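Local coordinates for putative agmatine deiminase (Streptococcus mutans, PDB 2EWO), which probably hydrolyses agmatine to N-carbamoylputrescine and ammonia, at residues Pro61-Val66 and Asn85-Glu90; Lys206-Lys211 and Ser259-Ala264; Gly316-Pro321 and Pro340-Val345. One frame throughout, in Å; residues are numbered along the deposited sequence.

Interaction 1. Residues Pro61-Val66 and Asn85-Glu90; sequences PVSLCV and NIRIIE
S63 and R87 meet on one face of a pair of parallel strands. R87 NE donates to S63 OG at 3.1 Å, and the hydroxyl oxygen lies in the guanidinium plane. CG of R87 sits between its backbone N and carbonyl carbon (chi1 67°), near V62 O and S63 OG. The chain then runs extended from CG and brings NE to the hydroxyl. The backbones share five hydrogen bonds. V62 N donates to N85 O, and L64 N to R87 O. V66 N donates to I89 O at 3.1 Å. In return V62 O accepts from R87 N at 2.9 Å and L64 O from I89 N. N85 ND2 comes close to P61 without bonding to it, and donates to S57 O. On the face of V62 and L64, V62 CG2 packs on I86 CG1 at 3.9 Å. Strand 24-29 bonds to the other edge of 62-66, so 62-66 is an inner strand, and crossover helix 71-79 of this beta-alpha-beta unit covers I86 and I88. E90 OE1 is held by K143 NZ and T92 N, and I88 N donates to E146, all three of the second subunit. Strand 86-90 thus spends one edge on its own sheet and the other on the subunit interface.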
ATOM      1  N   PRO A  61      -8.614 -26.061  14.507  1.00 12.70           N
ATOM      2  CA  PRO A  61      -8.752 -24.977  13.532  1.00 10.11           C
ATOM      3  C   PRO A  61      -7.471 -24.167  13.338  1.00 10.11           C
ATOM      4  O   PRO A  61      -6.613 -24.067  14.231  1.00 10.11           O
ATOM      5  CB  PRO A  61      -9.875 -24.133  14.116  1.00 10.01           C
ATOM      6  CG  PRO A  61      -9.677 -24.325  15.585  1.00 10.01           C
ATOM      7  CD  PRO A  61      -9.448 -25.803  15.689  1.00 10.01           C
ATOM      8  N   VAL A  62      -7.359 -23.598  12.143  1.00 10.20           N
ATOM      9  CA  VAL A  62      -6.215 -22.781  11.773  1.00 10.20           C
ATOM     10  C   VAL A  62      -6.655 -21.363  11.462  1.00 10.20           C
ATOM     11  O   VAL A  62      -7.684 -21.143  10.805  1.00 10.20           O
ATOM     12  CB  VAL A  62      -5.499 -23.294  10.513  1.00 32.27           C
ATOM     13  CG1 VAL A  62      -4.178 -22.563  10.368  1.00 32.91           C
ATOM     14  CG2 VAL A  62      -5.295 -24.795  10.577  1.00 32.81           C
ATOM     15  N   SER A  63      -5.849 -20.411  11.935  1.00 10.00           N
ATOM     16  CA  SER A  63      -6.066 -18.969  11.735  1.00 10.00           C
ATOM     17  C   SER A  63      -4.952 -18.459  10.844  1.00 10.00           C
ATOM     18  O   SER A  63      -3.899 -18.050  11.313  1.00 10.00           O
ATOM     19  CB  SER A  63      -6.033 -18.226  13.071  1.00 22.23           C
ATOM     20  OG  SER A  63      -7.234 -18.451  13.793  1.00 22.37           O
ATOM     21  N   LEU A  64      -5.212 -18.497   9.549  1.00 10.00           N
ATOM     22  CA  LEU A  64      -4.275 -18.077   8.525  1.00 10.00           C
ATOM     23  C   LEU A  64      -4.366 -16.557   8.284  1.00 10.00           C
ATOM     24  O   LEU A  64      -5.350 -16.077   7.722  1.00 10.80           O
ATOM     25  CB  LEU A  64      -4.616 -18.850   7.253  1.00 10.00           C
ATOM     26  CG  LEU A  64      -3.618 -18.849   6.111  1.00 10.00           C
ATOM     27  CD1 LEU A  64      -2.355 -19.533   6.596  1.00 10.00           C
ATOM     28  CD2 LEU A  64      -4.196 -19.539   4.900  1.00 10.00           C
ATOM     29  N   CYS A  65      -3.349 -15.800   8.694  1.00 10.89           N
ATOM     30  CA  CYS A  65      -3.374 -14.344   8.518  1.00 10.89           C
ATOM     31  C   CYS A  65      -2.587 -13.867   7.314  1.00 10.89           C
ATOM     32  O   CYS A  65      -1.362 -13.912   7.324  1.00 10.89           O
ATOM     33  CB  CYS A  65      -2.806 -13.672   9.754  1.00 10.00           C
ATOM     34  SG  CYS A  65      -3.390 -14.428  11.246  1.00 10.00           S
ATOM     35  N   VAL A  66      -3.258 -13.382   6.278  1.00 10.00           N
ATOM     36  CA  VAL A  66      -2.483 -12.946   5.128  1.00 10.00           C
ATOM     37  C   VAL A  66      -2.612 -11.465   4.785  1.00 10.00           C
ATOM     38  O   VAL A  66      -3.662 -10.840   5.002  1.00 10.00           O
ATOM     39  CB  VAL A  66      -2.801 -13.818   3.865  1.00 15.33           C
ATOM     40  CG1 VAL A  66      -3.013 -15.258   4.287  1.00 16.27           C
ATOM     41  CG2 VAL A  66      -4.013 -13.288   3.115  1.00 14.25           C
ATOM     42  N   ASN A  85     -12.031 -26.038   8.758  1.00 41.37           N
ATOM     43  CA  ASN A  85     -11.961 -25.171   9.930  1.00 40.06           C
ATOM     44  C   ASN A  85     -10.801 -24.174   9.866  1.00 38.99           C
ATOM     45  O   ASN A  85     -10.214 -23.806  10.886  1.00 38.46           O
ATOM     46  CB  ASN A  85     -11.846 -26.033  11.183  1.00 14.34           C
ATOM     47  CG  ASN A  85     -10.636 -26.945  11.149  1.00 14.68           C
ATOM     48  OD1 ASN A  85     -10.196 -27.377  10.075  1.00 13.91           O
ATOM     49  ND2 ASN A  85     -10.099 -27.261  12.326  1.00 15.08           N
ATOM     50  N   ILE A  86     -10.486 -23.747   8.649  1.00 14.18           N
ATOM     51  CA  ILE A  86      -9.423 -22.788   8.407  1.00 13.58           C
ATOM     52  C   ILE A  86     -10.038 -21.427   8.052  1.00 15.01           C
ATOM     53  O   ILE A  86     -10.812 -21.321   7.088  1.00 16.43           O
ATOM     54  CB  ILE A  86      -8.527 -23.249   7.235  1.00 10.00           C
ATOM     55  CG1 ILE A  86      -7.827 -24.557   7.591  1.00 10.00           C
ATOM     56  CG2 ILE A  86      -7.503 -22.183   6.898  1.00 10.00           C
ATOM     57  CD1 ILE A  86      -6.973 -25.110   6.467  1.00 10.00           C
ATOM     58  N   ARG A  87      -9.717 -20.395   8.838  1.00 16.47           N
ATOM     59  CA  ARG A  87     -10.227 -19.045   8.571  1.00 14.32           C
ATOM     60  C   ARG A  87      -9.103 -18.117   8.137  1.00 14.03           C
ATOM     61  O   ARG A  87      -8.015 -18.114   8.718  1.00 12.97           O
ATOM     62  CB  ARG A  87     -10.917 -18.444   9.803  1.00 12.08           C
ATOM     63  CG  ARG A  87     -10.009 -18.140  10.986  1.00 10.04           C
ATOM     64  CD  ARG A  87     -10.787 -17.385  12.053  1.00 10.04           C
ATOM     65  NE  ARG A  87     -10.007 -17.134  13.264  1.00 10.04           N
ATOM     66  CZ  ARG A  87     -10.473 -16.476  14.321  1.00 10.04           C
ATOM     67  NH1 ARG A  87     -11.710 -16.007  14.310  1.00 10.04           N
ATOM     68  NH2 ARG A  87      -9.710 -16.290  15.391  1.00 10.04           N
ATOM     69  N   ILE A  88      -9.376 -17.327   7.109  1.00 27.26           N
ATOM     70  CA  ILE A  88      -8.391 -16.390   6.600  1.00 26.51           C
ATOM     71  C   ILE A  88      -8.687 -14.987   7.123  1.00 26.10           C
ATOM     72  O   ILE A  88      -9.678 -14.377   6.723  1.00 25.73           O
ATOM     73  CB  ILE A  88      -8.407 -16.338   5.058  1.00 21.29           C
ATOM     74  CG1 ILE A  88      -8.089 -17.718   4.462  1.00 22.81           C
ATOM     75  CG2 ILE A  88      -7.386 -15.348   4.583  1.00 22.31           C
ATOM     76  CD1 ILE A  88      -9.220 -18.738   4.572  1.00 24.19           C
ATOM     77  N   ILE A  89      -7.853 -14.486   8.035  1.00 10.00           N
ATOM     78  CA  ILE A  89      -8.038 -13.128   8.565  1.00 10.00           C
ATOM     79  C   ILE A  89      -7.002 -12.214   7.930  1.00 10.00           C
ATOM     80  O   ILE A  89      -5.855 -12.611   7.731  1.00 10.00           O
ATOM     81  CB  ILE A  89      -7.884 -13.026  10.124  1.00 16.37           C
ATOM     82  CG1 ILE A  89      -6.546 -13.606  10.576  1.00 17.07           C
ATOM     83  CG2 ILE A  89      -9.043 -13.733  10.820  1.00 15.44           C
ATOM     84  CD1 ILE A  89      -6.462 -15.119  10.450  1.00 18.73           C
ATOM     85  N   GLU A  90      -7.402 -10.991   7.605  1.00 19.28           N
ATOM     86  CA  GLU A  90      -6.482 -10.045   6.989  1.00 15.71           C
ATOM     87  C   GLU A  90      -5.462  -9.512   7.982  1.00 14.40           C
ATOM     88  O   GLU A  90      -5.839  -8.972   9.023  1.00 12.12           O
ATOM     89  CB  GLU A  90      -7.242  -8.866   6.416  1.00 28.88           C
ATOM     90  CG  GLU A  90      -6.362  -8.010   5.561  1.00 28.79           C
ATOM     91  CD  GLU A  90      -6.804  -6.581   5.561  1.00 28.23           C
ATOM     92  OE1 GLU A  90      -7.959  -6.326   5.171  1.00 28.27           O
ATOM     93  OE2 GLU A  90      -5.996  -5.717   5.958  1.00 27.37           O
TER

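Interaction 2. Residues Lys206-Lys211 and Ser259-Ala264; sequences KVLWVK and SQQTDA
K206 reaches the loop 259-264 with a fully extended side chain. CG is anti to the backbone N (chi1 -179°), and the later torsions carry NZ to the carbonyl of T262. K206 NZ donates to T262 O at 2.8 Å. It approaches from above the carbonyl plane, 49° out of it, and K206 CE follows at 3.5 Å from T262 O. The lysine and threonine side chains cross at about a right angle, with T262 CG2 3.5 Å from K206 NZ. Nearer the strand, K206 CB and A264 CB are 4.5 Å apart. Strand 206-210 is an outermost strand of a three-stranded mixed sheet and pairs in parallel with strand 172-176. The loop follows helix 248-259 and passes strand 206-210 without backbone pairing; A264 N bonds to T172 OG1. T262 OG1 bonds to G266 O and R267 O, and D263 forms a salt bridge with R267, so the loop has its own internal ties. Two residues on, L208, like K206, points toward the loop. Its CG is anti to the carbonyl carbon, beside the backbone N (chi1 -85°). L208 CD1 lies 3.9 Å from T262 O, and L208 CG lies 4.3 Å from Q261 NE2.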
ATOM      1  N   LYS A 206      13.294 -21.915  36.860  1.00 10.22           N
ATOM      2  CA  LYS A 206      14.623 -22.360  36.438  1.00 10.66           C
ATOM      3  C   LYS A 206      14.848 -22.273  34.936  1.00 10.56           C
ATOM      4  O   LYS A 206      13.997 -22.685  34.149  1.00 10.07           O
ATOM      5  CB  LYS A 206      14.883 -23.798  36.881  1.00 10.13           C
ATOM      6  CG  LYS A 206      16.271 -24.292  36.492  1.00 10.13           C
ATOM      7  CD  LYS A 206      16.524 -25.699  36.985  1.00 10.13           C
ATOM      8  CE  LYS A 206      17.969 -26.115  36.752  1.00 10.13           C
ATOM      9  NZ  LYS A 206      18.215 -27.487  37.272  1.00 10.13           N
ATOM     10  N   VAL A 207      16.077 -21.805  34.535  1.00 16.46           N
ATOM     11  CA  VAL A 207      16.353 -21.655  33.098  1.00 17.40           C
ATOM     12  C   VAL A 207      17.597 -22.471  32.716  1.00 16.77           C
ATOM     13  O   VAL A 207      18.703 -22.228  33.222  1.00 16.27           O
ATOM     14  CB  VAL A 207      16.588 -20.174  32.770  1.00 10.24           C
ATOM     15  CG1 VAL A 207      17.585 -19.500  33.715  1.00 10.22           C
ATOM     16  CG2 VAL A 207      17.141 -19.954  31.360  1.00 10.09           C
ATOM     17  N   LEU A 208      17.368 -23.431  31.824  1.00 10.00           N
ATOM     18  CA  LEU A 208      18.424 -24.332  31.299  1.00 10.00           C
ATOM     19  C   LEU A 208      19.101 -23.672  30.096  1.00 10.00           C
ATOM     20  O   LEU A 208      18.453 -23.347  29.094  1.00 10.00           O
ATOM     21  CB  LEU A 208      17.804 -25.653  30.841  1.00 10.89           C
ATOM     22  CG  LEU A 208      17.627 -26.663  31.976  1.00 11.00           C
ATOM     23  CD1 LEU A 208      16.870 -26.089  33.174  1.00 10.73           C
ATOM     24  CD2 LEU A 208      16.846 -27.907  31.547  1.00 11.53           C
ATOM     25  N   TRP A 209      20.404 -23.494  30.201  1.00 10.77           N
ATOM     26  CA  TRP A 209      21.163 -22.782  29.162  1.00 10.32           C
ATOM     27  C   TRP A 209      21.998 -23.701  28.268  1.00 10.00           C
ATOM     28  O   TRP A 209      23.176 -23.983  28.566  1.00 10.00           O
ATOM     29  CB  TRP A 209      22.130 -21.785  29.801  1.00 10.78           C
ATOM     30  CG  TRP A 209      21.411 -20.633  30.504  1.00 11.45           C
ATOM     31  CD1 TRP A 209      20.978 -20.608  31.770  1.00 11.71           C
ATOM     32  CD2 TRP A 209      21.087 -19.387  29.906  1.00 10.84           C
ATOM     33  NE1 TRP A 209      20.379 -19.326  31.984  1.00 12.03           N
ATOM     34  CE2 TRP A 209      20.458 -18.624  30.880  1.00 10.78           C
ATOM     35  CE3 TRP A 209      21.279 -18.842  28.631  1.00 10.78           C
ATOM     36  CZ2 TRP A 209      20.008 -17.317  30.658  1.00 10.78           C
ATOM     37  CZ3 TRP A 209      20.819 -17.527  28.414  1.00 10.78           C
ATOM     38  CH2 TRP A 209      20.214 -16.801  29.381  1.00 10.78           C
ATOM     39  N   VAL A 210      21.362 -24.139  27.179  1.00 10.00           N
ATOM     40  CA  VAL A 210      22.067 -24.902  26.152  1.00 10.00           C
ATOM     41  C   VAL A 210      23.035 -23.957  25.586  1.00 10.00           C
ATOM     42  O   VAL A 210      22.868 -22.734  25.681  1.00 10.00           O
ATOM     43  CB  VAL A 210      21.169 -25.412  25.052  1.00 10.00           C
ATOM     44  CG1 VAL A 210      21.972 -25.955  23.858  1.00 10.00           C
ATOM     45  CG2 VAL A 210      20.283 -26.560  25.513  1.00 10.00           C
ATOM     46  N   LYS A 211      24.021 -24.444  24.957  1.00 50.26           N
ATOM     47  CA  LYS A 211      25.036 -23.487  24.719  1.00 50.91           C
ATOM     48  C   LYS A 211      25.601 -23.246  23.340  1.00 50.49           C
ATOM     49  O   LYS A 211      26.670 -22.678  23.236  1.00 49.70           O
ATOM     50  CB  LYS A 211      26.302 -23.804  25.523  1.00 56.74           C
ATOM     51  CG  LYS A 211      27.374 -22.666  25.345  1.00 58.32           C
ATOM     52  CD  LYS A 211      28.918 -22.868  25.959  1.00 60.00           C
ATOM     53  CE  LYS A 211      29.897 -21.691  25.737  1.00 60.00           C
ATOM     54  NZ  LYS A 211      31.155 -21.864  26.442  1.00 60.00           N
ATOM     55  N   SER A 259      21.148 -34.284  28.910  1.00 10.19           N
ATOM     56  CA  SER A 259      21.186 -35.507  29.711  1.00 10.19           C
ATOM     57  C   SER A 259      21.731 -35.304  31.137  1.00 10.19           C
ATOM     58  O   SER A 259      21.330 -36.005  32.068  1.00 11.30           O
ATOM     59  CB  SER A 259      22.021 -36.552  28.978  1.00 49.16           C
ATOM     60  OG  SER A 259      23.271 -35.994  28.632  1.00 47.91           O
ATOM     61  N   GLN A 260      22.639 -34.343  31.297  1.00 10.00           N
ATOM     62  CA  GLN A 260      23.237 -34.037  32.597  1.00 10.00           C
ATOM     63  C   GLN A 260      22.427 -32.970  33.328  1.00 10.00           C
ATOM     64  O   GLN A 260      22.821 -32.504  34.396  1.00 10.00           O
ATOM     65  CB  GLN A 260      24.673 -33.520  32.404  1.00 58.81           C
ATOM     66  CG  GLN A 260      25.715 -34.581  32.050  1.00 59.46           C
ATOM     67  CD  GLN A 260      26.267 -35.299  33.282  1.00 60.00           C
ATOM     68  OE1 GLN A 260      26.886 -34.680  34.151  1.00 60.00           O
ATOM     69  NE2 GLN A 260      26.044 -36.608  33.357  1.00 60.00           N
ATOM     70  N   GLN A 261      21.293 -32.585  32.756  1.00 10.00           N
ATOM     71  CA  GLN A 261      20.472 -31.542  33.354  1.00 10.00           C
ATOM     72  C   GLN A 261      19.113 -31.962  33.893  1.00 10.00           C
ATOM     73  O   GLN A 261      18.400 -32.772  33.292  1.00 10.00           O
ATOM     74  CB  GLN A 261      20.287 -30.399  32.350  1.00 31.95           C
ATOM     75  CG  GLN A 261      21.486 -29.486  32.244  1.00 30.42           C
ATOM     76  CD  GLN A 261      21.673 -28.636  33.487  1.00 30.38           C
ATOM     77  OE1 GLN A 261      22.717 -28.013  33.673  1.00 29.15           O
ATOM     78  NE2 GLN A 261      20.652 -28.598  34.341  1.00 30.47           N
ATOM     79  N   THR A 262      18.761 -31.378  35.034  1.00 10.28           N
ATOM     80  CA  THR A 262      17.487 -31.634  35.698  1.00 10.74           C
ATOM     81  C   THR A 262      16.598 -30.378  35.642  1.00 11.25           C
ATOM     82  O   THR A 262      17.094 -29.258  35.466  1.00 11.25           O
ATOM     83  CB  THR A 262      17.699 -32.021  37.184  1.00 39.19           C
ATOM     84  OG1 THR A 262      16.427 -32.143  37.829  1.00 39.67           O
ATOM     85  CG2 THR A 262      18.524 -30.958  37.911  1.00 37.10           C
ATOM     86  N   ASP A 263      15.289 -30.561  35.798  1.00 10.29           N
ATOM     87  CA  ASP A 263      14.379 -29.426  35.753  1.00 10.16           C
ATOM     88  C   ASP A 263      14.067 -28.827  37.126  1.00 10.82           C
ATOM     89  O   ASP A 263      14.805 -29.026  38.095  1.00 10.07           O
ATOM     90  CB  ASP A 263      13.074 -29.805  35.038  1.00 23.52           C
ATOM     91  CG  ASP A 263      12.391 -31.005  35.653  1.00 22.22           C
ATOM     92  OD1 ASP A 263      12.122 -30.995  36.877  1.00 20.42           O
ATOM     93  OD2 ASP A 263      12.115 -31.958  34.897  1.00 22.12           O
ATOM     94  N   ALA A 264      12.971 -28.078  37.187  1.00 23.91           N
ATOM     95  CA  ALA A 264      12.557 -27.427  38.416  1.00 23.74           C
ATOM     96  C   ALA A 264      12.073 -28.417  39.457  1.00 23.71           C
ATOM     97  O   ALA A 264      12.635 -28.500  40.548  1.00 24.14           O
ATOM     98  CB  ALA A 264      11.466 -26.416  38.124  1.00 46.51           C
TER

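Interaction 3. Residues Gly316-Pro321 and Pro340-Val345; sequences GGIILP and PDRKVV
A beta-alpha-beta crossover brings I318 and V344 side by side on adjacent parallel strands. I318 CB touches V344 CG2 at 3.7 Å, and both side chains point the same way. CG1 of I318 lies beside its own backbone N (chi1 -74°), and I318 CD1 reaches V344 CG2 at 3.8 Å. The backbones are joined by three hydrogen bonds. I318 N donates to K343 O at 2.8 Å. V345 N donates to I318 O at 2.7 Å, and L320 N to V345 O. The strands are 317-321 and 343-347, linked through helix 328-338. That helix covers the face of V344, while I319 on the other face packs on V52, A55 and I56 of helix 43-57. Before the second strand, R342 comes close to both glycines. R342 CG lies 3.5 Å from G317 N, and R342 CD lies 3.6 Å from G317 O. G317 O is at the guanidinium edge, in its plane. R342 NE is hydrogen-bonded to V314 O of strand 312-314, which runs antiparallel on the other edge of 317-321. R342 CD also meets I318 CG1 at 3.9 Å, the two side chains crossing at about a right angle. G316, next to this arm, has positive phi (70°), a conformation that suits glycine. K343 lies on the face of I319, and its NZ forms a salt bridge with E58.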
ATOM      1  N   GLY A 316      -3.385 -34.154  19.922  1.00 29.44           N
ATOM      2  CA  GLY A 316      -3.755 -35.347  19.178  1.00 29.53           C
ATOM      3  C   GLY A 316      -3.137 -35.433  17.786  1.00 29.21           C
ATOM      4  O   GLY A 316      -3.696 -36.072  16.896  1.00 29.55           O
ATOM      5  N   GLY A 317      -1.983 -34.797  17.591  1.00 18.06           N
ATOM      6  CA  GLY A 317      -1.342 -34.832  16.289  1.00 17.56           C
ATOM      7  C   GLY A 317       0.014 -34.146  16.237  1.00 17.77           C
ATOM      8  O   GLY A 317       0.344 -33.320  17.086  1.00 17.36           O
ATOM      9  N   ILE A 318       0.812 -34.500  15.238  1.00 10.41           N
ATOM     10  CA  ILE A 318       2.130 -33.908  15.064  1.00 10.13           C
ATOM     11  C   ILE A 318       2.321 -33.567  13.609  1.00 10.72           C
ATOM     12  O   ILE A 318       1.962 -34.346  12.726  1.00 11.01           O
ATOM     13  CB  ILE A 318       3.250 -34.871  15.485  1.00 10.00           C
ATOM     14  CG1 ILE A 318       3.288 -34.961  17.010  1.00 10.00           C
ATOM     15  CG2 ILE A 318       4.595 -34.400  14.922  1.00 10.00           C
ATOM     16  CD1 ILE A 318       4.337 -35.906  17.534  1.00 11.53           C
ATOM     17  N   ILE A 319       2.868 -32.384  13.361  1.00 13.80           N
ATOM     18  CA  ILE A 319       3.123 -31.937  12.005  1.00 12.89           C
ATOM     19  C   ILE A 319       4.639 -31.906  11.893  1.00 13.18           C
ATOM     20  O   ILE A 319       5.298 -31.056  12.492  1.00 12.61           O
ATOM     21  CB  ILE A 319       2.536 -30.537  11.768  1.00 10.00           C
ATOM     22  CG1 ILE A 319       1.124 -30.449  12.384  1.00 10.00           C
ATOM     23  CG2 ILE A 319       2.512 -30.241  10.273  1.00 10.00           C
ATOM     24  CD1 ILE A 319       0.049 -31.307  11.714  1.00 10.00           C
ATOM     25  N   LEU A 320       5.187 -32.856  11.142  1.00 10.07           N
ATOM     26  CA  LEU A 320       6.633 -32.971  10.984  1.00 10.12           C
ATOM     27  C   LEU A 320       7.115 -32.690   9.562  1.00 10.07           C
ATOM     28  O   LEU A 320       6.443 -33.022   8.581  1.00 10.07           O
ATOM     29  CB  LEU A 320       7.087 -34.379  11.414  1.00 15.94           C
ATOM     30  CG  LEU A 320       8.583 -34.720  11.475  1.00 17.05           C
ATOM     31  CD1 LEU A 320       9.187 -34.188  12.777  1.00 18.06           C
ATOM     32  CD2 LEU A 320       8.756 -36.233  11.407  1.00 16.43           C
ATOM     33  N   PRO A 321       8.297 -32.064   9.444  1.00 11.97           N
ATOM     34  CA  PRO A 321       8.882 -31.733   8.141  1.00 11.55           C
ATOM     35  C   PRO A 321       9.453 -32.939   7.410  1.00 11.53           C
ATOM     36  O   PRO A 321      10.038 -33.820   8.026  1.00 11.06           O
ATOM     37  CB  PRO A 321       9.939 -30.687   8.497  1.00 10.00           C
ATOM     38  CG  PRO A 321      10.338 -31.055   9.888  1.00 10.00           C
ATOM     39  CD  PRO A 321       9.032 -31.403  10.540  1.00 10.00           C
ATOM     40  N   PRO A 340       3.354 -41.572  21.087  1.00 37.71           N
ATOM     41  CA  PRO A 340       2.635 -42.756  20.610  1.00 37.18           C
ATOM     42  C   PRO A 340       1.147 -42.491  20.402  1.00 36.27           C
ATOM     43  O   PRO A 340       0.577 -42.843  19.370  1.00 34.86           O
ATOM     44  CB  PRO A 340       2.891 -43.772  21.720  1.00 18.09           C
ATOM     45  CG  PRO A 340       2.958 -42.902  22.946  1.00 17.44           C
ATOM     46  CD  PRO A 340       3.829 -41.769  22.468  1.00 17.77           C
ATOM     47  N   ASP A 341       0.530 -41.866  21.395  1.00 10.54           N
ATOM     48  CA  ASP A 341      -0.887 -41.556  21.329  1.00 10.00           C
ATOM     49  C   ASP A 341      -1.129 -40.232  20.594  1.00 10.00           C
ATOM     50  O   ASP A 341      -1.884 -39.377  21.055  1.00 10.00           O
ATOM     51  CB  ASP A 341      -1.458 -41.497  22.748  1.00 60.00           C
ATOM     52  CG  ASP A 341      -0.629 -40.619  23.669  1.00 60.00           C
ATOM     53  OD1 ASP A 341      -0.547 -39.395  23.410  1.00 60.00           O
ATOM     54  OD2 ASP A 341      -0.051 -41.149  24.644  1.00 60.00           O
ATOM     55  N   ARG A 342      -0.478 -40.067  19.447  1.00 10.00           N
ATOM     56  CA  ARG A 342      -0.623 -38.855  18.645  1.00 10.00           C
ATOM     57  C   ARG A 342      -0.371 -39.172  17.181  1.00 10.00           C
ATOM     58  O   ARG A 342       0.715 -39.624  16.825  1.00 10.00           O
ATOM     59  CB  ARG A 342       0.378 -37.787  19.096  1.00 10.13           C
ATOM     60  CG  ARG A 342      -0.197 -36.678  19.965  1.00 10.00           C
ATOM     61  CD  ARG A 342       0.728 -35.460  19.955  1.00 10.00           C
ATOM     62  NE  ARG A 342       0.167 -34.337  20.696  1.00 10.76           N
ATOM     63  CZ  ARG A 342       0.095 -34.274  22.022  1.00 11.60           C
ATOM     64  NH1 ARG A 342       0.555 -35.270  22.765  1.00 11.43           N
ATOM     65  NH2 ARG A 342      -0.450 -33.217  22.605  1.00 12.79           N
ATOM     66  N   LYS A 343      -1.359 -38.940  16.325  1.00 11.39           N
ATOM     67  CA  LYS A 343      -1.167 -39.215  14.907  1.00 10.10           C
ATOM     68  C   LYS A 343      -0.113 -38.270  14.336  1.00 10.43           C
ATOM     69  O   LYS A 343      -0.205 -37.051  14.482  1.00 11.33           O
ATOM     70  CB  LYS A 343      -2.475 -39.054  14.127  1.00 10.00           C
ATOM     71  CG  LYS A 343      -2.315 -39.407  12.656  1.00 10.00           C
ATOM     72  CD  LYS A 343      -3.578 -39.198  11.848  1.00 10.00           C
ATOM     73  CE  LYS A 343      -3.265 -39.363  10.361  1.00 10.00           C
ATOM     74  NZ  LYS A 343      -4.315 -38.787   9.459  1.00 10.00           N
ATOM     75  N   VAL A 344       0.895 -38.831  13.686  1.00 10.22           N
ATOM     76  CA  VAL A 344       1.935 -37.999  13.116  1.00 10.22           C
ATOM     77  C   VAL A 344       1.709 -37.826  11.617  1.00 10.22           C
ATOM     78  O   VAL A 344       1.444 -38.801  10.911  1.00 10.22           O
ATOM     79  CB  VAL A 344       3.330 -38.613  13.399  1.00 10.00           C
ATOM     80  CG1 VAL A 344       4.407 -37.912  12.590  1.00 10.00           C
ATOM     81  CG2 VAL A 344       3.638 -38.491  14.884  1.00 10.00           C
ATOM     82  N   VAL A 345       1.771 -36.574  11.152  1.00 21.43           N
ATOM     83  CA  VAL A 345       1.606 -36.246   9.731  1.00 21.06           C
ATOM     84  C   VAL A 345       2.860 -35.516   9.266  1.00 21.90           C
ATOM     85  O   VAL A 345       3.460 -34.759  10.027  1.00 21.80           O
ATOM     86  CB  VAL A 345       0.378 -35.322   9.459  1.00 10.00           C
ATOM     87  CG1 VAL A 345       0.256 -35.048   7.960  1.00 10.00           C
ATOM     88  CG2 VAL A 345      -0.901 -35.962   9.977  1.00 10.00           C
TER

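In the fold
The three contacts come in series along the chain, all in the deiminase family region. Interactions 1 and 3 are both parallel strand pairs of beta-alpha-beta units, in separate sheets. Their centres are 21 Å apart, and their nearest atoms about 9 Å. Helix 43-57 touches both, through V62 and I86 in interaction 1 and I319 in interaction 3. Interaction 2 joins an outermost strand of a third sheet to a loop. Its centre is 36 Å from that of interaction 1, on the opposite side of the chain's centre, and 26 Å from that of interaction 3. Such separate sheets are consistent with the beta/alpha propeller of guanidine-modifying enzymes. Of the three, interaction 1 alone meets another subunit.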